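Local coordinates for protein 4-hydroxybenzoyl-CoA thioesterase (Staphylococcus aureus, PDB 6FDG) that probably hydrolyses acyl-CoA thioesters as a hotdog-fold thioesterase, consistent with removal of coenzyme A from DHNA-CoA on the vitamin K2 pathway, at residues P56-N61 / E108-K113; M1-T6 / K75-V80. All blocks are in the same frame, centred on the assembly; numbering follows the deposited sequence.

Both contacts are antiparallel strand pairings in the one curved sheet of the hotdog fold, their centres 18 Å apart and their nearest atoms about 9 Å apart, so they do not touch. Interaction 1 joins strand 57-64 to strand 101-113; interaction 2 joins strand 2-9 to strand 73-83. Between them, strand 88-95 pairs with both 101-113 and 73-83 and carries the sheet across. Helix 26-41 packs against both: Val57 and Leu109 meet Arg34, while Val76 and Thr78 meet Ala33. The surroundings differ, because 56-61 lies against a second subunit, whereas no other chain of the assembly touches 1-6 or 75-80.

Interaction 1: P56-N61 / E108-K113; sequences PVTDLN and ELICIK
Val57 and Leu109 form a non-hydrogen-bonded antiparallel pair and Asp59 and Glu108 a hydrogen-bonded one, the register slipping by one residue between them at a classic beta bulge. Thr58 N and Asp59 O both bond to the backbone of Glu108, at 2.8 Å to Glu108 O and 2.9 Å from Glu108 N; Ile110 N adds a longer bond to Pro56 O. On the face shared by Val57 and Leu109, methyl meets methyl, CG2 of Val57 standing 3.8 Å from CD1 of Leu109. Both side chains also reach Arg34 of helix 26-41. At the bulge, Thr58 OG1 sits between its own backbone N and carbonyl carbon (chi1 67°) and donates to Glu108 OE1 at 2.6 Å. It meets the carboxylate oxygen on the anti side, 30° out of the carboxylate plane. The Glu108 chain, with CG anti to the backbone N (chi1 -179°), passes close to this hydroxyl, whose oxygen touches CB, CG and CD in turn. The other branch of Thr58, CG2, crosses Ile110 at about a right angle, 3.7 Å from both CG1 and CD1. Farther along, the Pro56 ring lies obliquely against two isoleucines, its CG 4.1 Å from Ile110 CG1 and 3.9 Å from Ile112 CD1. Asp59 touches Glu108 through the CB atoms, while OD1 of Asp59 is hydrogen-bonded to Asn63 ND2 of the second subunit. Residues 59-61 also pair with an antiparallel strand of that subunit. The bulge is a local feature of this strand pair; a curved sheet wrapped round a central helix, and joined edge to edge with that of a second subunit, is characteristic of hotdog-fold thioesterases.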
ATOM      1  N   PRO A  56     -12.252   8.736  11.590  1.00 19.61           N
ATOM      2  CA  PRO A  56     -10.875   8.875  11.107  1.00 21.81           C
ATOM      3  C   PRO A  56      -9.886   9.183  12.160  1.00 19.43           C
ATOM      4  O   PRO A  56     -10.155   9.771  13.222  1.00 18.40           O
ATOM      5  CB  PRO A  56     -10.990  10.029  10.149  1.00 24.37           C
ATOM      6  CG  PRO A  56     -12.032  10.939  10.765  1.00 24.89           C
ATOM      7  CD  PRO A  56     -13.016   9.953  11.309  1.00 22.01           C
ATOM      8  N   VAL A  57      -8.652   8.773  11.844  1.00 19.79           N
ATOM      9  CA  VAL A  57      -7.423   9.193  12.657  1.00 17.99           C
ATOM     10  C   VAL A  57      -7.102  10.598  12.474  1.00 17.37           C
ATOM     11  O   VAL A  57      -6.928  11.016  11.295  1.00 20.52           O
ATOM     12  CB  VAL A  57      -6.286   8.255  12.279  1.00 18.03           C
ATOM     13  CG1 VAL A  57      -5.032   8.752  12.954  1.00 19.04           C
ATOM     14  CG2 VAL A  57      -6.591   6.869  12.699  1.00 19.87           C
ATOM     15  N   THR A  58      -6.900  11.378  13.502  1.00 16.80           N
ATOM     16  CA  THR A  58      -6.517  12.735  13.506  1.00 17.66           C
ATOM     17  C   THR A  58      -5.112  13.001  13.985  1.00 17.68           C
ATOM     18  O   THR A  58      -4.551  14.098  13.753  1.00 17.15           O
ATOM     19  CB  THR A  58      -7.545  13.624  14.273  1.00 22.56           C
ATOM     20  OG1 THR A  58      -7.495  13.258  15.656  1.00 24.57           O
ATOM     21  CG2 THR A  58      -8.889  13.528  13.563  1.00 26.99           C
ATOM     22  N   ASP A  59      -4.453  11.997  14.602  1.00 15.97           N
ATOM     23  CA  ASP A  59      -3.051  12.138  15.036  1.00 15.02           C
ATOM     24  C   ASP A  59      -2.493  10.783  15.084  1.00 15.46           C
ATOM     25  O   ASP A  59      -3.130   9.823  15.614  1.00 16.41           O
ATOM     26  CB  ASP A  59      -2.909  12.751  16.422  1.00 17.72           C
ATOM     27  CG  ASP A  59      -1.567  13.162  16.748  1.00 24.32           C
ATOM     28  OD1 ASP A  59      -1.120  14.173  16.210  1.00 28.79           O
ATOM     29  OD2 ASP A  59      -0.925  12.473  17.519  1.00 34.34           O
ATOM     30  N   LEU A  60      -1.285  10.564  14.607  1.00 14.89           N
ATOM     31  CA  LEU A  60      -0.588   9.271  14.540  1.00 14.90           C
ATOM     32  C   LEU A  60       0.794   9.457  15.152  1.00 15.55           C
ATOM     33  O   LEU A  60       1.510  10.428  14.718  1.00 16.09           O
ATOM     34  CB  LEU A  60      -0.475   8.746  13.108  1.00 15.10           C
ATOM     35  CG  LEU A  60       0.448   7.541  12.900  1.00 14.86           C
ATOM     36  CD1 LEU A  60      -0.151   6.272  13.543  1.00 16.03           C
ATOM     37  CD2 LEU A  60       0.614   7.343  11.423  1.00 16.09           C
ATOM     38  N   ASN A  61       1.244   8.581  16.041  1.00 15.55           N
ATOM     39  CA  ASN A  61       2.616   8.558  16.538  1.00 14.10           C
ATOM     40  C   ASN A  61       3.067   7.163  16.547  1.00 15.56           C
ATOM     41  O   ASN A  61       2.377   6.246  16.970  1.00 16.26           O
ATOM     42  CB  ASN A  61       2.632   9.110  17.950  1.00 18.10           C
ATOM     43  CG  ASN A  61       1.970  10.508  18.008  1.00 27.15           C
ATOM     44  OD1 ASN A  61       0.730  10.664  18.321  1.00 39.30           O
ATOM     45  ND2 ASN A  61       2.694  11.521  17.646  1.00 30.26           N
ATOM     46  N   GLU A 108      -5.067   9.208  17.726  1.00 15.10           N
ATOM     47  CA  GLU A 108      -6.304   9.927  18.147  1.00 15.00           C
ATOM     48  C   GLU A 108      -7.308   9.718  17.082  1.00 16.30           C
ATOM     49  O   GLU A 108      -7.042   9.854  15.874  1.00 17.79           O
ATOM     50  CB  GLU A 108      -5.942  11.381  18.340  1.00 18.05           C
ATOM     51  CG  GLU A 108      -7.204  12.217  18.817  1.00 21.66           C
ATOM     52  CD  GLU A 108      -6.812  13.661  18.883  1.00 33.73           C
ATOM     53  OE1 GLU A 108      -6.421  14.192  17.825  1.00 38.80           O
ATOM     54  OE2 GLU A 108      -6.917  14.249  19.942  1.00 36.39           O
ATOM     55  N   LEU A 109      -8.570   9.433  17.498  1.00 16.45           N
ATOM     56  CA  LEU A 109      -9.727   9.139  16.641  1.00 17.18           C
ATOM     57  C   LEU A 109     -10.847  10.110  17.039  1.00 17.60           C
ATOM     58  O   LEU A 109     -11.016  10.388  18.245  1.00 17.64           O
ATOM     59  CB  LEU A 109     -10.240   7.751  16.765  1.00 19.01           C
ATOM     60  CG  LEU A 109      -9.525   6.576  16.169  1.00 21.33           C
ATOM     61  CD1 LEU A 109      -9.802   6.523  14.754  1.00 22.22           C
ATOM     62  CD2 LEU A 109      -8.066   6.453  16.437  1.00 18.88           C
ATOM     63  N   ILE A 110     -11.587  10.549  16.080  1.00 17.18           N
ATOM     64  CA  ILE A 110     -12.861  11.339  16.255  1.00 17.76           C
ATOM     65  C   ILE A 110     -13.927  10.562  15.514  1.00 18.63           C
ATOM     66  O   ILE A 110     -13.671   9.658  14.744  1.00 20.73           O
ATOM     67  CB  ILE A 110     -12.757  12.824  15.823  1.00 18.27           C
ATOM     68  CG1 ILE A 110     -12.440  12.934  14.324  1.00 19.14           C
ATOM     69  CG2 ILE A 110     -11.720  13.497  16.643  1.00 21.04           C
ATOM     70  CD1 ILE A 110     -12.498  14.299  13.672  1.00 23.38           C
ATOM     71  N   CYS A 111     -15.207  10.978  15.680  1.00 18.31           N
ATOM     72  CA  CYS A 111     -16.287  10.455  14.863  1.00 18.20           C
ATOM     73  C   CYS A 111     -16.981  11.617  14.166  1.00 18.34           C
ATOM     74  O   CYS A 111     -17.179  12.656  14.792  1.00 19.96           O
ATOM     75  CB  CYS A 111     -17.309   9.755  15.779  1.00 21.74           C
ATOM     76  SG  CYS A 111     -16.745   8.193  16.515  1.00 24.95           S
ATOM     77  N   ILE A 112     -17.297  11.391  12.916  1.00 18.77           N
ATOM     78  CA  ILE A 112     -17.885  12.420  12.071  1.00 20.53           C
ATOM     79  C   ILE A 112     -18.964  11.825  11.206  1.00 19.05           C
ATOM     80  O   ILE A 112     -19.071  10.693  10.939  1.00 20.61           O
ATOM     81  CB  ILE A 112     -16.799  13.047  11.161  1.00 23.60           C
ATOM     82  CG1 ILE A 112     -16.244  12.067  10.146  1.00 28.73           C
ATOM     83  CG2 ILE A 112     -15.670  13.725  11.995  1.00 24.44           C
ATOM     84  CD1 ILE A 112     -15.164  12.693   9.241  1.00 31.09           C
ATOM     85  N   LYS A 113     -19.857  12.761  10.729  1.00 21.94           N
ATOM     86  CA  LYS A 113     -20.821  12.400   9.735  1.00 24.34           C
ATOM     87  C   LYS A 113     -20.195  12.149   8.389  1.00 24.06           C
ATOM     88  O   LYS A 113     -19.352  12.924   7.973  1.00 26.44           O
ATOM     89  CB  LYS A 113     -21.872  13.544   9.594  1.00 26.26           C
ATOM     90  CG  LYS A 113     -22.569  13.936  10.811  1.00 30.38           C
ATOM     91  CD  LYS A 113     -23.369  12.865  11.422  1.00 34.89           C
ATOM     92  CE  LYS A 113     -24.411  12.203  10.507  1.00 44.12           C
ATOM     93  NZ  LYS A 113     -25.808  12.794  10.665  1.00 49.32           N
TER

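Interaction 2: M1-T6 / K75-V80; sequences MIYSIT and KVKTWV
Lys77 lies over one face of the Tyr3 ring, its CE 3.7 Å from the ring centroid. CE makes a CH-pi contact nearest Tyr3 CG, and beyond it the ammonium nitrogen continues above the face: NZ is 4.5 Å from the centroid and only 7° off the ring normal, a cation-pi contact. Next to this pair, Met1 CG rests over a face of the five-membered ring of Trp79, 3.6 Å from CD1, in a second CH-pi contact. The chain of Met1 bends at chi2 (-60°), and SD comes to an oblique Met-aromatic position beside the same ring. Trp79 NE1 is held by Glu81. On the Lys77 side of the sheet, Ile5 CD1 packs 3.8 Å from Lys77 CB, and its CG2 touches Lys75 CB, while the ammonium of Lys75 forms a salt bridge with Glu7.

The backbone beneath is an antiparallel pairing of strands 2-9 and 73-83 in the hotdog sheet, with reciprocal bonds joining Ser4 to Thr78 and Thr6 to Val76. The short strand 146-147 pairs with the start of strand 2-9, and strand 88-95 flanks strand 73-83. On the opposite face the side chains of Ser4, Thr6, Val76 and Thr78 point toward helix 26-41, where Ala33 packs on Val76 and Thr78. Water 2 is gripped there by four groups: it donates to Thr6 OG1 at 2.7 Å and to Val76 O, and it bonds to Ser4 OG and Thr78 OG1. Thr6 OG1 has a further partner in Asp36 of the helix, which ties this polar cluster to it. Beyond the Ser4-Thr78 pair, water 1 spans the two backbones, accepting from Val80 N and donating to Ile2 O at 2.7 Å.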
ATOM      1  N   MET A   1      -4.447  -1.325  32.847  1.00 25.64           N
ATOM      2  CA  MET A   1      -5.411  -0.932  31.835  1.00 23.24           C
ATOM      3  C   MET A   1      -6.171  -2.156  31.296  1.00 20.95           C
ATOM      4  O   MET A   1      -5.735  -3.326  31.440  1.00 21.46           O
ATOM      5  CB  MET A   1      -4.720  -0.285  30.664  1.00 25.89           C
ATOM      6  CG  MET A   1      -3.766   0.855  30.826  1.00 32.64           C
ATOM      7  SD  MET A   1      -4.626   2.222  31.593  1.00 40.96           S
ATOM      8  CE  MET A   1      -3.278   3.316  31.955  1.00 43.98           C
ATOM      9  N   ILE A   2      -7.346  -1.890  30.743  1.00 19.25           N
ATOM     10  CA  ILE A   2      -8.114  -2.796  29.961  1.00 17.76           C
ATOM     11  C   ILE A   2      -7.494  -2.878  28.569  1.00 17.65           C
ATOM     12  O   ILE A   2      -7.343  -1.794  27.925  1.00 18.38           O
ATOM     13  CB  ILE A   2      -9.581  -2.346  29.852  1.00 20.13           C
ATOM     14  CG1 ILE A   2     -10.345  -2.248  31.212  1.00 27.63           C
ATOM     15  CG2 ILE A   2     -10.332  -3.192  28.864  1.00 23.13           C
ATOM     16  CD1 ILE A   2      -9.866  -3.062  32.285  1.00 29.71           C
ATOM     17  N   TYR A   3      -7.096  -3.993  28.071  1.00 16.35           N
ATOM     18  CA  TYR A   3      -6.389  -4.080  26.802  1.00 15.58           C
ATOM     19  C   TYR A   3      -6.730  -5.254  26.013  1.00 16.37           C
ATOM     20  O   TYR A   3      -7.278  -6.267  26.550  1.00 18.28           O
ATOM     21  CB  TYR A   3      -4.895  -4.043  27.024  1.00 17.55           C
ATOM     22  CG  TYR A   3      -4.262  -5.299  27.742  1.00 18.06           C
ATOM     23  CD1 TYR A   3      -3.840  -6.372  27.072  1.00 18.22           C
ATOM     24  CD2 TYR A   3      -4.229  -5.361  29.148  1.00 21.58           C
ATOM     25  CE1 TYR A   3      -3.307  -7.571  27.717  1.00 20.02           C
ATOM     26  CE2 TYR A   3      -3.734  -6.500  29.824  1.00 21.20           C
ATOM     27  CZ  TYR A   3      -3.351  -7.557  29.062  1.00 22.25           C
ATOM     28  OH  TYR A   3      -2.776  -8.732  29.647  1.00 23.84           O
ATOM     29  N   SER A   4      -6.536  -5.280  24.690  1.00 16.29           N
ATOM     30  CA  SER A   4      -6.651  -6.393  23.820  1.00 16.03           C
ATOM     31  C   SER A   4      -5.225  -6.807  23.333  1.00 16.16           C
ATOM     32  O   SER A   4      -4.296  -6.000  23.353  1.00 16.95           O
ATOM     33  CB  SER A   4      -7.580  -6.134  22.632  1.00 18.43           C
ATOM     34  OG  SER A   4      -7.082  -5.029  21.913  1.00 18.48           O
ATOM     35  N   ILE A   5      -5.125  -8.077  22.885  1.00 17.08           N
ATOM     36  CA  ILE A   5      -3.961  -8.570  22.156  1.00 18.12           C
ATOM     37  C   ILE A   5      -4.374  -9.083  20.860  1.00 17.39           C
ATOM     38  O   ILE A   5      -5.311  -9.911  20.738  1.00 17.93           O
ATOM     39  CB  ILE A   5      -3.224  -9.750  22.945  1.00 18.07           C
ATOM     40  CG1 ILE A   5      -2.772  -9.238  24.274  1.00 19.78           C
ATOM     41  CG2 ILE A   5      -2.082 -10.329  22.045  1.00 19.78           C
ATOM     42  CD1 ILE A   5      -1.636  -8.326  24.291  1.00 20.14           C
ATOM     43  N   THR A   6      -3.762  -8.552  19.770  1.00 16.52           N
ATOM     44  CA  THR A   6      -4.034  -8.970  18.441  1.00 16.70           C
ATOM     45  C   THR A   6      -2.822  -9.585  17.811  1.00 18.94           C
ATOM     46  O   THR A   6      -1.742  -8.942  17.770  1.00 18.78           O
ATOM     47  CB  THR A   6      -4.454  -7.740  17.593  1.00 18.05           C
ATOM     48  OG1 THR A   6      -5.488  -7.003  18.237  1.00 18.65           O
ATOM     49  CG2 THR A   6      -4.880  -8.123  16.184  1.00 20.34           C
ATOM     50  N   LYS A  75       2.574  -9.559  18.233  1.00 17.12           N
ATOM     51  CA  LYS A  75       1.401  -9.363  19.050  1.00 17.79           C
ATOM     52  C   LYS A  75       1.315  -7.911  19.354  1.00 19.54           C
ATOM     53  O   LYS A  75       2.276  -7.234  19.696  1.00 18.99           O
ATOM     54  CB  LYS A  75       1.523 -10.155  20.367  1.00 21.36           C
ATOM     55  CG  LYS A  75       1.529 -11.684  20.109  1.00 26.51           C
ATOM     56  CD  LYS A  75       1.752 -12.536  21.355  1.00 41.27           C
ATOM     57  CE  LYS A  75       1.972 -13.971  20.832  1.00 44.92           C
ATOM     58  NZ  LYS A  75       0.887 -14.410  19.862  1.00 44.00           N
ATOM     59  N   VAL A  76       0.122  -7.333  19.118  1.00 17.41           N
ATOM     60  CA  VAL A  76      -0.160  -5.909  19.322  1.00 17.14           C
ATOM     61  C   VAL A  76      -1.048  -5.737  20.536  1.00 16.41           C
ATOM     62  O   VAL A  76      -2.134  -6.316  20.518  1.00 17.79           O
ATOM     63  CB  VAL A  76      -0.765  -5.208  18.096  1.00 16.73           C
ATOM     64  CG1 VAL A  76      -0.841  -3.738  18.409  1.00 17.07           C
ATOM     65  CG2 VAL A  76       0.019  -5.517  16.850  1.00 18.50           C
ATOM     66  N   LYS A  77      -0.617  -5.047  21.539  1.00 16.54           N
ATOM     67  CA  LYS A  77      -1.361  -4.732  22.770  1.00 16.45           C
ATOM     68  C   LYS A  77      -1.966  -3.356  22.535  1.00 16.80           C
ATOM     69  O   LYS A  77      -1.227  -2.406  22.254  1.00 17.59           O
ATOM     70  CB  LYS A  77      -0.451  -4.765  23.995  1.00 17.40           C
ATOM     71  CG  LYS A  77      -1.151  -4.412  25.294  1.00 20.23           C
ATOM     72  CD  LYS A  77      -0.139  -4.559  26.454  1.00 23.88           C
ATOM     73  CE  LYS A  77      -0.800  -4.360  27.789  1.00 24.26           C
ATOM     74  NZ  LYS A  77       0.234  -4.499  28.890  1.00 31.47           N
ATOM     75  N   THR A  78      -3.284  -3.205  22.709  1.00 15.94           N
ATOM     76  CA  THR A  78      -4.061  -1.977  22.500  1.00 16.85           C
ATOM     77  C   THR A  78      -4.831  -1.589  23.686  1.00 16.26           C
ATOM     78  O   THR A  78      -5.500  -2.490  24.246  1.00 17.44           O
ATOM     79  CB  THR A  78      -5.000  -2.169  21.327  1.00 16.59           C
ATOM     80  OG1 THR A  78      -4.330  -2.582  20.169  1.00 18.60           O
ATOM     81  CG2 THR A  78      -5.741  -0.848  20.998  1.00 17.83           C
ATOM     82  N   TRP A  79      -4.848  -0.346  24.033  1.00 15.61           N
ATOM     83  CA  TRP A  79      -5.746   0.144  25.123  1.00 15.66           C
ATOM     84  C   TRP A  79      -6.111   1.582  24.831  1.00 17.60           C
ATOM     85  O   TRP A  79      -5.562   2.241  23.906  1.00 16.34           O
ATOM     86  CB  TRP A  79      -5.104   0.086  26.529  1.00 18.03           C
ATOM     87  CG  TRP A  79      -3.952   0.904  26.761  1.00 18.61           C
ATOM     88  CD1 TRP A  79      -3.941   2.111  27.423  1.00 20.19           C
ATOM     89  CD2 TRP A  79      -2.572   0.627  26.476  1.00 18.41           C
ATOM     90  NE1 TRP A  79      -2.659   2.603  27.516  1.00 19.93           N
ATOM     91  CE2 TRP A  79      -1.821   1.702  26.942  1.00 19.06           C
ATOM     92  CE3 TRP A  79      -1.911  -0.432  25.808  1.00 19.24           C
ATOM     93  CZ2 TRP A  79      -0.379   1.712  26.866  1.00 20.67           C
ATOM     94  CZ3 TRP A  79      -0.572  -0.347  25.680  1.00 21.80           C
ATOM     95  CH2 TRP A  79       0.139   0.680  26.198  1.00 21.11           C
ATOM     96  N   VAL A  80      -7.179   2.070  25.445  1.00 15.99           N
ATOM     97  CA  VAL A  80      -7.642   3.448  25.311  1.00 16.43           C
ATOM     98  C   VAL A  80      -7.025   4.268  26.423  1.00 17.02           C
ATOM     99  O   VAL A  80      -7.408   4.151  27.621  1.00 19.23           O
ATOM    100  CB  VAL A  80      -9.162   3.502  25.287  1.00 16.20           C
ATOM    101  CG1 VAL A  80      -9.556   4.996  25.238  1.00 17.03           C
ATOM    102  CG2 VAL A  80      -9.716   2.715  24.122  1.00 17.38           C
TER
HETATM  103  O   HOH W   1      -8.618   0.551  27.490  1.00 16.91           O
HETATM  104  O   HOH W   2      -4.828  -5.367  20.277  1.00 18.23           O